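Local structure of type III CBASS phage resistance system CD-NTase-associated protein Cap8 (Pseudomonas aeruginosa, 6P8P) at residues T8-P13 with A86-L91; A55-P60 with C74-D79; G101-C106 with I126-S131. The protein is a HORMA-domain protein that probably takes part in regulating a cGAS-like nucleotidyltransferase (CD-NTase) in bacterial defence against phages. The protein carries 2 engineered substitutions. All blocks are in the same frame, centred on the assembly; numbering follows the deposited sequence.

Interaction 1 of 3, residues T8-P13 with A86-L91; sequences TFRSSP and ANEEVL
Thr-8 and Asn-87 form a single antiparallel, hydrogen-bonded bridge on strand 4-10, one of the two outermost strands of the HORMA-domain sheet within this chain. Ala-86 to Glu-88, in the loop between helix 77-82 and strand 101-106, lie against its edge. Two backbone bonds define the bridge: Thr-8 N to Asn-87 O at 2.9 Å and Asn-87 N to Thr-8 O at 2.8 Å, the latter in the carbonyl plane on a lone pair. Asn-87 OD1 accepts from Glu-89 N two residues on, an Asx turn just past the bridge.

Glu-88 carries most of the side-chain contact. Its CG sits beside its own backbone N (chi1 -57°) and lies over one face of the Phe-9 ring, 3.9 Å from the centroid, a CH-pi contact. The carboxylate plane is stacked against the ring, only 15° from parallel. Near the CG-CD2 side of the ring, Glu-88 OE2 accepts from Arg-10 N at 2.9 Å, met nearly along its C-O axis. The same oxygen takes a salt bridge from Arg-15, so two donors grip it. The Arg-10 guanidinium is engaged otherwise: NE bonds to Ala-80 O and NH2, weakly, to Ile-81 O. What the Arg-10 side chain offers this loop is aliphatic, with its CG touching Ala-86 CB at 3.6 Å.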
# COMPACT_ATOMS: atom_id res chain seq x y z
N THR A 8 14.72 -14.97 -7.03
CA THR A 8 13.97 -14.28 -8.07
C THR A 8 12.59 -14.92 -8.13
O THR A 8 12.46 -16.09 -8.48
CB THR A 8 14.67 -14.34 -9.43
OG1 THR A 8 15.94 -13.68 -9.34
CG2 THR A 8 13.82 -13.66 -10.46
N PHE A 9 11.58 -14.14 -7.78
CA PHE A 9 10.21 -14.63 -7.75
C PHE A 9 9.41 -14.18 -8.96
O PHE A 9 9.51 -13.03 -9.39
CB PHE A 9 9.50 -14.13 -6.48
CG PHE A 9 9.77 -14.97 -5.30
CD1 PHE A 9 11.01 -14.91 -4.65
CD2 PHE A 9 8.85 -15.88 -4.86
CE1 PHE A 9 11.26 -15.71 -3.56
CE2 PHE A 9 9.11 -16.70 -3.77
CZ PHE A 9 10.31 -16.61 -3.12
N ARG A 10 8.59 -15.09 -9.47
CA ARG A 10 7.65 -14.79 -10.55
C ARG A 10 6.48 -13.97 -10.01
O ARG A 10 5.70 -14.44 -9.17
CB ARG A 10 7.16 -16.08 -11.19
CG ARG A 10 8.32 -17.01 -11.62
CD ARG A 10 7.82 -18.42 -11.92
NE ARG A 10 6.98 -18.46 -13.11
CZ ARG A 10 6.34 -19.54 -13.53
NH1 ARG A 10 6.42 -20.66 -12.83
NH2 ARG A 10 5.60 -19.50 -14.63
N SER A 11 6.33 -12.75 -10.52
CA SER A 11 5.26 -11.87 -10.05
C SER A 11 4.23 -11.71 -11.16
O SER A 11 3.94 -12.68 -11.87
CB SER A 11 5.84 -10.54 -9.58
OG SER A 11 4.85 -9.75 -8.96
N SER A 12 3.68 -10.52 -11.31
CA SER A 12 2.55 -10.33 -12.21
C SER A 12 2.99 -10.56 -13.66
O SER A 12 4.03 -10.05 -14.06
CB SER A 12 1.99 -8.91 -12.07
OG SER A 12 0.85 -8.77 -12.87
N PRO A 13 2.20 -11.28 -14.47
CA PRO A 13 0.85 -11.81 -14.21
C PRO A 13 0.76 -13.25 -13.74
O PRO A 13 -0.32 -13.82 -13.79
CB PRO A 13 0.19 -11.70 -15.60
CG PRO A 13 1.33 -12.05 -16.53
CD PRO A 13 2.56 -11.40 -15.90
N ALA A 86 13.52 -17.67 -12.89
CA ALA A 86 13.06 -17.74 -11.51
C ALA A 86 13.98 -18.59 -10.64
O ALA A 86 14.59 -19.57 -11.09
CB ALA A 86 11.64 -18.30 -11.45
N ASN A 87 14.06 -18.22 -9.38
CA ASN A 87 14.78 -19.01 -8.38
C ASN A 87 14.04 -18.78 -7.06
O ASN A 87 14.28 -17.76 -6.41
CB ASN A 87 16.25 -18.64 -8.27
CG ASN A 87 16.96 -19.42 -7.18
OD1 ASN A 87 16.39 -20.34 -6.59
ND2 ASN A 87 18.20 -19.04 -6.89
N GLU A 88 13.17 -19.71 -6.70
CA GLU A 88 12.37 -19.63 -5.49
C GLU A 88 12.76 -20.70 -4.48
O GLU A 88 11.95 -21.05 -3.62
CB GLU A 88 10.89 -19.71 -5.88
CG GLU A 88 10.52 -18.59 -6.89
CD GLU A 88 9.06 -18.58 -7.32
OE1 GLU A 88 8.29 -19.49 -6.91
OE2 GLU A 88 8.69 -17.67 -8.10
N GLU A 89 13.99 -21.20 -4.56
CA GLU A 89 14.43 -22.26 -3.66
C GLU A 89 14.35 -21.79 -2.21
O GLU A 89 14.58 -20.62 -1.90
CB GLU A 89 15.88 -22.67 -3.98
CG GLU A 89 16.04 -23.52 -5.22
CD GLU A 89 17.50 -23.71 -5.61
OE1 GLU A 89 17.78 -23.76 -6.83
OE2 GLU A 89 18.37 -23.80 -4.70
N VAL A 90 14.08 -22.74 -1.32
CA VAL A 90 14.16 -22.46 0.11
C VAL A 90 15.58 -22.03 0.48
O VAL A 90 16.57 -22.51 -0.08
CB VAL A 90 13.73 -23.69 0.92
CG1 VAL A 90 13.89 -23.46 2.40
CG2 VAL A 90 12.29 -24.07 0.58
N LEU A 91 15.66 -21.12 1.43
CA LEU A 91 16.94 -20.61 1.89
C LEU A 91 17.53 -21.55 2.93
O LEU A 91 16.82 -22.04 3.81
CB LEU A 91 16.75 -19.20 2.49
CG LEU A 91 16.43 -18.13 1.45
CD1 LEU A 91 15.94 -16.86 2.16
CD2 LEU A 91 17.60 -17.78 0.57

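Interaction 2 of 3, residues A55-P60 with C74-D79; sequences APKSAP and CLFDED
Lys-57 and Pro-56 meet Phe-76 at the edge of its ring, near the ring plane. Lys-57 CB lies 3.9 Å from Phe-76 CE2, and Pro-56 CD makes a looser contact, 4.5 Å from CZ. Phe-76 starts out directed at residues 55-60, and its ring is also touched by Ile-51 of helix 44-52. The Pro-56 ring has a second neighbour in Cys-74: its CB and CG are both 4.1 Å from SG, the sulphur being held beside its own backbone N (chi1 -71°).

One direct backbone hydrogen bond joins the two segments. Cys-74 N donates to Pro-56 O at 3.1 Å with a nearly straight N-H...O angle of 167°, but it comes from well above the carbonyl plane, 51° out of it. Close by, Lys-57 CA points its hydrogen at Cys-74 O, and a water donating to both Lys-57 O and Cys-74 O bridges the two carbonyls.

The Lys-57 side chain is fully extended, with CG anti to the backbone N. Its NZ lies 5.7 Å from Asp-77 OD2 and 5.4 Å from Asp-79 OD2, too far for direct contact, though both opposite charges may still be felt. One water accepts from NZ and donates to Asp-77 OD2; another on NZ donates weakly to Phe-76 O.

Strands 61-64 and 69-75 are antiparallel neighbours, so the contact is typical of the base of a beta hairpin: the loop leading in from helix 44-52 is tied to the end of the returning strand.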
# COMPACT_ATOMS: atom_id res chain seq x y z
N ALA A 55 8.93 -2.25 -8.71
CA ALA A 55 10.13 -1.73 -8.06
C ALA A 55 11.21 -2.78 -7.90
O ALA A 55 12.39 -2.43 -8.05
CB ALA A 55 9.79 -1.10 -6.71
N PRO A 56 10.90 -4.06 -7.59
CA PRO A 56 11.99 -5.03 -7.43
C PRO A 56 12.46 -5.71 -8.72
O PRO A 56 13.11 -6.75 -8.66
CB PRO A 56 11.41 -6.07 -6.45
CG PRO A 56 10.08 -5.51 -5.97
CD PRO A 56 9.62 -4.55 -7.06
N LYS A 57 12.13 -5.15 -9.88
CA LYS A 57 12.58 -5.77 -11.12
C LYS A 57 14.09 -5.67 -11.26
O LYS A 57 14.76 -6.64 -11.66
CB LYS A 57 11.89 -5.13 -12.32
CG LYS A 57 12.30 -5.77 -13.65
CD LYS A 57 11.68 -5.08 -14.86
CE LYS A 57 12.34 -5.60 -16.14
NZ LYS A 57 11.65 -5.18 -17.39
N SER A 58 14.65 -4.48 -11.01
CA SER A 58 16.07 -4.23 -11.23
C SER A 58 16.81 -3.79 -9.98
O SER A 58 18.01 -3.53 -10.05
CB SER A 58 16.27 -3.19 -12.33
OG SER A 58 15.71 -3.66 -13.54
N ALA A 59 16.13 -3.71 -8.84
CA ALA A 59 16.70 -3.31 -7.58
C ALA A 59 16.10 -4.31 -6.59
O ALA A 59 14.87 -4.41 -6.51
CB ALA A 59 16.36 -1.89 -7.18
N PRO A 60 16.91 -5.02 -5.81
CA PRO A 60 16.34 -6.10 -4.99
C PRO A 60 15.71 -5.62 -3.68
O PRO A 60 16.08 -4.60 -3.12
CB PRO A 60 17.56 -7.00 -4.71
CG PRO A 60 18.74 -6.03 -4.74
CD PRO A 60 18.39 -4.99 -5.79
N CYS A 74 12.08 -9.63 -8.48
CA CYS A 74 10.82 -10.10 -9.03
C CYS A 74 10.85 -10.03 -10.54
O CYS A 74 11.41 -9.09 -11.10
CB CYS A 74 9.63 -9.24 -8.54
SG CYS A 74 9.26 -9.49 -6.79
N LEU A 75 10.24 -11.02 -11.19
CA LEU A 75 10.05 -11.08 -12.63
C LEU A 75 8.63 -10.68 -12.99
O LEU A 75 7.68 -11.03 -12.27
CB LEU A 75 10.32 -12.50 -13.12
CG LEU A 75 11.72 -13.05 -12.91
CD1 LEU A 75 11.68 -14.53 -13.18
CD2 LEU A 75 12.69 -12.34 -13.82
N PHE A 76 8.47 -10.01 -14.13
CA PHE A 76 7.18 -9.52 -14.56
C PHE A 76 6.96 -9.88 -16.02
O PHE A 76 7.89 -10.24 -16.75
CB PHE A 76 7.07 -8.00 -14.34
CG PHE A 76 7.22 -7.61 -12.91
CD1 PHE A 76 6.13 -7.61 -12.06
CD2 PHE A 76 8.45 -7.26 -12.41
CE1 PHE A 76 6.29 -7.29 -10.72
CE2 PHE A 76 8.61 -6.92 -11.07
CZ PHE A 76 7.50 -6.94 -10.22
N ASP A 77 5.69 -9.81 -16.41
CA ASP A 77 5.27 -9.91 -17.82
C ASP A 77 5.77 -11.24 -18.37
O ASP A 77 5.59 -12.27 -17.70
CB ASP A 77 5.77 -8.66 -18.54
CG ASP A 77 5.33 -7.39 -17.86
OD1 ASP A 77 4.15 -7.34 -17.44
OD2 ASP A 77 6.15 -6.45 -17.74
N GLU A 78 6.35 -11.27 -19.57
CA GLU A 78 6.70 -12.55 -20.18
C GLU A 78 7.70 -13.33 -19.33
O GLU A 78 7.66 -14.56 -19.28
CB GLU A 78 7.25 -12.31 -21.59
CG GLU A 78 6.21 -11.73 -22.54
CD GLU A 78 6.77 -11.32 -23.90
OE1 GLU A 78 8.01 -11.31 -24.07
OE2 GLU A 78 5.97 -11.02 -24.81
N ASP A 79 8.61 -12.62 -18.65
CA ASP A 79 9.57 -13.29 -17.79
C ASP A 79 8.88 -14.05 -16.67
O ASP A 79 9.31 -15.14 -16.27
CB ASP A 79 10.57 -12.29 -17.21
CG ASP A 79 11.46 -11.67 -18.26
OD1 ASP A 79 11.81 -12.37 -19.23
OD2 ASP A 79 11.81 -10.48 -18.13
O HOH W 1 13.83 -9.11 -12.29
O HOH W 2 8.58 -5.24 -17.21
O HOH W 3 9.78 -7.55 -17.54

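Interaction 3 of 3, residues G101-C106 with I126-S131; sequences GMSLPC and IARDLS. Engineered in segment 101-106: Met-102 (natural residue Val).
Ser-103 and Ile-126, Leu-104 and Ala-127, Pro-105 and Arg-128, and Cys-106 and Asp-129 pair in parallel register, joining the two strands of a beta-alpha-beta unit. The bonds alternate along it: Ile-126 N to the carbonyl O of engineered Met-102 (2.8 Å), Leu-104 N to Ile-126 O (2.8 Å), and Arg-128 N to Leu-104 O (2.9 Å). Further on, Cys-106 N to Arg-128 O is weak, with an N-H...O angle of 127°, and Leu-130 N reaches Cys-106 O from above the carbonyl plane.

Arg-128 leans back across the first strand, extended from CG to NE. Its NH1 donates to Ser-103 OG at 3.0 Å, close to the guanidinium plane, while Pro-105 CB lies over one face of that group. NE bonds to Gln-132 O and NH2 to Pro-60 O, so the arginine ties three chain regions together. Pro-105 CB also touches Leu-130 CB at 3.9 Å.

Leu-104 and Ala-127 point to the other face of the sheet. There Val-114 and Leu-118 of the connecting helix 111-119 pack on Ala-127, and Leu-50 of helix 44-52 packs on Leu-104; on its other side, strand 101-106 borders strand 61-64.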
# COMPACT_ATOMS: atom_id res chain seq x y z
N GLY A 101 16.81 -6.74 9.30
CA GLY A 101 16.24 -5.59 8.63
C GLY A 101 15.86 -5.96 7.22
O GLY A 101 16.25 -7.01 6.70
N MET A 102 15.07 -5.10 6.60
CA MET A 102 14.67 -5.28 5.22
C MET A 102 14.63 -3.93 4.53
O MET A 102 14.13 -2.95 5.08
CB MET A 102 13.29 -5.94 5.10
CG MET A 102 13.28 -7.40 5.39
SD MET A 102 11.71 -8.10 4.97
CE MET A 102 11.66 -7.82 3.19
N SER A 103 15.16 -3.89 3.30
CA SER A 103 15.22 -2.66 2.52
C SER A 103 14.45 -2.87 1.23
O SER A 103 14.84 -3.69 0.40
CB SER A 103 16.66 -2.24 2.22
OG SER A 103 16.62 -1.09 1.39
N LEU A 104 13.35 -2.16 1.09
CA LEU A 104 12.49 -2.26 -0.07
C LEU A 104 12.84 -1.21 -1.10
O LEU A 104 12.91 -0.01 -0.76
CB LEU A 104 11.03 -2.09 0.35
CG LEU A 104 10.49 -2.92 1.52
CD1 LEU A 104 9.01 -2.67 1.70
CD2 LEU A 104 10.74 -4.41 1.28
N PRO A 105 12.98 -1.59 -2.37
CA PRO A 105 13.21 -0.61 -3.42
C PRO A 105 11.94 0.18 -3.69
O PRO A 105 10.83 -0.36 -3.70
CB PRO A 105 13.64 -1.46 -4.63
CG PRO A 105 12.85 -2.75 -4.42
CD PRO A 105 12.82 -2.95 -2.90
N CYS A 106 12.14 1.46 -3.97
CA CYS A 106 11.02 2.36 -4.17
C CYS A 106 11.38 3.51 -5.09
O CYS A 106 12.44 4.11 -4.92
CB CYS A 106 10.59 2.90 -2.80
SG CYS A 106 9.22 4.11 -2.83
N ILE A 126 12.47 -0.78 5.89
CA ILE A 126 12.63 0.56 5.37
C ILE A 126 12.61 0.50 3.85
O ILE A 126 12.66 -0.57 3.25
CB ILE A 126 13.93 1.23 5.87
CG1 ILE A 126 15.15 0.40 5.47
CG2 ILE A 126 13.88 1.35 7.39
CD1 ILE A 126 16.48 1.02 5.88
N ALA A 127 12.53 1.67 3.23
CA ALA A 127 12.55 1.80 1.79
C ALA A 127 13.71 2.68 1.35
O ALA A 127 14.13 3.60 2.06
CB ALA A 127 11.23 2.39 1.28
N ARG A 128 14.20 2.41 0.17
CA ARG A 128 15.27 3.20 -0.43
C ARG A 128 14.94 3.53 -1.87
O ARG A 128 14.21 2.80 -2.54
CB ARG A 128 16.62 2.45 -0.39
CG ARG A 128 16.64 1.28 -1.32
CD ARG A 128 17.93 0.46 -1.21
NE ARG A 128 18.06 -0.44 -2.36
CZ ARG A 128 17.47 -1.63 -2.46
NH1 ARG A 128 16.70 -2.08 -1.46
NH2 ARG A 128 17.61 -2.35 -3.55
N ASP A 129 15.50 4.65 -2.35
CA ASP A 129 15.52 4.99 -3.76
C ASP A 129 16.08 3.84 -4.58
O ASP A 129 17.20 3.39 -4.35
CB ASP A 129 16.39 6.26 -3.92
CG ASP A 129 16.63 6.66 -5.38
OD1 ASP A 129 16.20 5.96 -6.31
OD2 ASP A 129 17.29 7.70 -5.57
N LEU A 130 15.28 3.35 -5.52
CA LEU A 130 15.66 2.14 -6.23
C LEU A 130 16.83 2.36 -7.20
O LEU A 130 17.30 1.38 -7.78
CB LEU A 130 14.46 1.55 -6.98
CG LEU A 130 13.72 2.38 -8.02
CD1 LEU A 130 14.49 2.53 -9.31
CD2 LEU A 130 12.35 1.71 -8.29
N SER A 131 17.29 3.59 -7.37
CA SER A 131 18.49 3.82 -8.18
C SER A 131 19.77 3.60 -7.38
O SER A 131 20.87 3.67 -7.96
CB SER A 131 18.50 5.24 -8.75
OG SER A 131 18.67 6.20 -7.72

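All three interactions reach one five-stranded sheet. Interactions 1 and 2, with centres 10 Å apart, meet where strands 4-10 and 69-75 are neighbours: Phe-9 O to Leu-75 N and Ser-11 N to Leu-75 O, each 2.8 Å, are probable hydrogen bonds. Interactions 2 and 3 lie 14 Å apart between centres and are linked by the Pro-60 O to Arg-128 NH2 hydrogen bond (2.8 Å), with Ala-55 CB packed 3.3 Å from Pro-105 O. Interactions 1 and 3 lie on opposite sides of the chain's centre and do not touch; their nearest atoms are about 10 Å apart. The bound calcium ion is about 11 Å from the Pro-56 side chain and about 10 Å from that of Cys-106.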